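Local atomic coordinates of amorpha-4,11-diene synthase (Artemisia annua, PDB entry 4GAX), a protein that probably cyclises farnesyl diphosphate, with release of diphosphate, into a sesquiterpene hydrocarbon or alcohol, as plant sesquiterpene synthases do. Residues D58-V63 with I241-L246. Numbering follows the deposited sequence.
Sequences DLKKEV and IKLAKL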
loop_
_atom_site.group_PDB
_atom_site.type_symbol
_atom_site.label_atom_id
_atom_site.label_comp_id
_atom_site.label_asym_id
_atom_site.label_seq_id
_atom_site.Cartn_x
_atom_site.Cartn_y
_atom_site.Cartn_z
ATOM N N ASP A 58 -23.586 -16.398 10.994
ATOM C CA ASP A 58 -23.891 -17.699 10.403
ATOM C C ASP A 58 -23.233 -17.902 9.035
ATOM O O ASP A 58 -22.849 -19.025 8.677
ATOM C CB ASP A 58 -25.399 -17.893 10.320
ATOM C CG ASP A 58 -26.072 -17.725 11.671
ATOM O OD1 ASP A 58 -25.550 -18.270 12.669
ATOM O OD2 ASP A 58 -27.112 -17.034 11.734
ATOM N N LEU A 59 -23.103 -16.824 8.267
ATOM C CA LEU A 59 -22.354 -16.897 7.017
ATOM C C LEU A 59 -20.906 -17.281 7.292
ATOM O O LEU A 59 -20.335 -18.117 6.591
ATOM C CB LEU A 59 -22.398 -15.564 6.274
ATOM C CG LEU A 59 -23.732 -15.222 5.603
ATOM C CD1 LEU A 59 -23.687 -13.798 5.058
ATOM C CD2 LEU A 59 -24.050 -16.215 4.486
ATOM N N LYS A 60 -20.322 -16.659 8.313
ATOM C CA LYS A 60 -18.953 -16.948 8.743
ATOM C C LYS A 60 -18.718 -18.426 9.029
ATOM O O LYS A 60 -17.694 -18.989 8.625
ATOM C CB LYS A 60 -18.603 -16.137 9.994
ATOM C CG LYS A 60 -17.650 -14.991 9.730
ATOM C CD LYS A 60 -18.306 -13.638 9.950
ATOM C CE LYS A 60 -17.990 -13.093 11.332
ATOM N NZ LYS A 60 -16.821 -13.795 11.934
ATOM N N LYS A 61 -19.664 -19.048 9.725
ATOM C CA LYS A 61 -19.548 -20.462 10.072
ATOM C C LYS A 61 -19.627 -21.364 8.842
ATOM O O LYS A 61 -18.986 -22.418 8.792
ATOM C CB LYS A 61 -20.647 -20.863 11.055
ATOM C CG LYS A 61 -20.753 -19.974 12.283
ATOM C CD LYS A 61 -21.741 -20.569 13.280
ATOM C CE LYS A 61 -22.131 -19.563 14.352
ATOM N NZ LYS A 61 -23.572 -19.185 14.239
ATOM N N GLU A 62 -20.445 -20.986 7.868
ATOM C CA GLU A 62 -20.531 -21.765 6.638
ATOM C C GLU A 62 -19.185 -21.712 5.916
ATOM O O GLU A 62 -18.716 -22.715 5.380
ATOM C CB GLU A 62 -21.615 -21.211 5.710
ATOM C CG GLU A 62 -23.014 -21.194 6.289
ATOM C CD GLU A 62 -24.043 -20.708 5.278
ATOM O OE1 GLU A 62 -23.916 -21.065 4.081
ATOM O OE2 GLU A 62 -24.969 -19.961 5.674
ATOM N N VAL A 63 -18.571 -20.532 5.893
ATOM C CA VAL A 63 -17.268 -20.373 5.248
ATOM C C VAL A 63 -16.152 -21.115 5.991
ATOM O O VAL A 63 -15.260 -21.699 5.363
ATOM C CB VAL A 63 -16.896 -18.880 5.077
ATOM C CG1 VAL A 63 -15.500 -18.727 4.452
ATOM C CG2 VAL A 63 -17.947 -18.177 4.207
ATOM N N ILE A 241 -20.306 -14.407 -1.559
ATOM C CA ILE A 241 -20.620 -13.086 -2.098
ATOM C C ILE A 241 -21.561 -12.333 -1.166
ATOM O O ILE A 241 -21.421 -11.114 -0.991
ATOM C CB ILE A 241 -21.179 -13.123 -3.554
ATOM C CG1 ILE A 241 -21.193 -11.703 -4.144
ATOM C CG2 ILE A 241 -22.579 -13.722 -3.602
ATOM C CD1 ILE A 241 -19.822 -11.037 -4.152
ATOM N N LYS A 242 -22.496 -13.049 -0.542
ATOM C CA LYS A 242 -23.406 -12.391 0.395
ATOM C C LYS A 242 -22.630 -11.802 1.569
ATOM O O LYS A 242 -22.830 -10.642 1.963
ATOM C CB LYS A 242 -24.456 -13.374 0.903
ATOM C CG LYS A 242 -25.542 -12.713 1.730
ATOM C CD LYS A 242 -26.483 -13.744 2.332
ATOM C CE LYS A 242 -27.750 -13.083 2.852
ATOM N NZ LYS A 242 -28.555 -14.034 3.666
ATOM N N LEU A 243 -21.727 -12.607 2.114
ATOM C CA LEU A 243 -20.882 -12.179 3.215
ATOM C C LEU A 243 -19.953 -11.036 2.817
ATOM O O LEU A 243 -19.777 -10.069 3.573
ATOM C CB LEU A 243 -20.035 -13.364 3.694
ATOM C CG LEU A 243 -19.023 -13.076 4.801
ATOM C CD1 LEU A 243 -19.711 -12.494 6.028
ATOM C CD2 LEU A 243 -18.286 -14.342 5.157
ATOM N N ALA A 244 -19.336 -11.156 1.646
ATOM C CA ALA A 244 -18.384 -10.138 1.205
ATOM C C ALA A 244 -19.028 -8.759 1.076
ATOM O O ALA A 244 -18.400 -7.737 1.371
ATOM C CB ALA A 244 -17.716 -10.544 -0.125
ATOM N N LYS A 245 -20.272 -8.725 0.620
ATOM C CA LYS A 245 -20.928 -7.440 0.397
ATOM C C LYS A 245 -21.403 -6.829 1.710
ATOM O O LYS A 245 -21.295 -5.614 1.904
ATOM C CB LYS A 245 -22.096 -7.589 -0.573
ATOM C CG LYS A 245 -21.687 -7.959 -1.993
ATOM C CD LYS A 245 -22.947 -8.263 -2.847
ATOM C CE LYS A 245 -23.314 -7.103 -3.747
ATOM N NZ LYS A 245 -24.617 -7.338 -4.467
ATOM N N LEU A 246 -21.943 -7.665 2.600
ATOM C CA LEU A 246 -22.390 -7.205 3.921
ATOM C C LEU A 246 -21.195 -6.648 4.690
ATOM O O LEU A 246 -21.271 -5.587 5.328
ATOM C CB LEU A 246 -23.016 -8.354 4.720
ATOM C CG LEU A 246 -24.534 -8.573 4.664
ATOM C CD1 LEU A 246 -25.116 -8.133 3.347
ATOM C CD2 LEU A 246 -24.876 -10.047 4.930
#
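Leu59 and Leu243 carry an apolar helix-helix contact in the all-helical terpene synthase fold, joining helix 52-71 of the N-terminal domain to the start of the long helix 238-269. The short axes pass 9.9 Å apart, their directions 133° from each other, so the two segments run obliquely, nearer antiparallel than parallel. Leu59 has its CG anti to the carbonyl carbon (chi1 -74°), and its CD1 meets the opposite backbone itself, 3.7 Å from Leu243 CA. The same methyl is 3.9 Å from Leu246 CD2, one helical turn further along. Leu243 answers with CG anti to its backbone N, and its two methyls divide the work: CD1 lies 4.1 Å from Leu59 CB, whereas CD2 reaches Val63 CG2 at 4.0 Å. A polar link joins the same two helices, where Glu62 OE1 hydrogen-bonds Thr239 OG1. At the solvent-facing border the extended Lys242 chain crosses Leu59 at about a right angle, and its aliphatic part does the touching, with Lys242 CD 3.9 Å from Leu59 CD1 and 4.1 Å from Leu59 CD2.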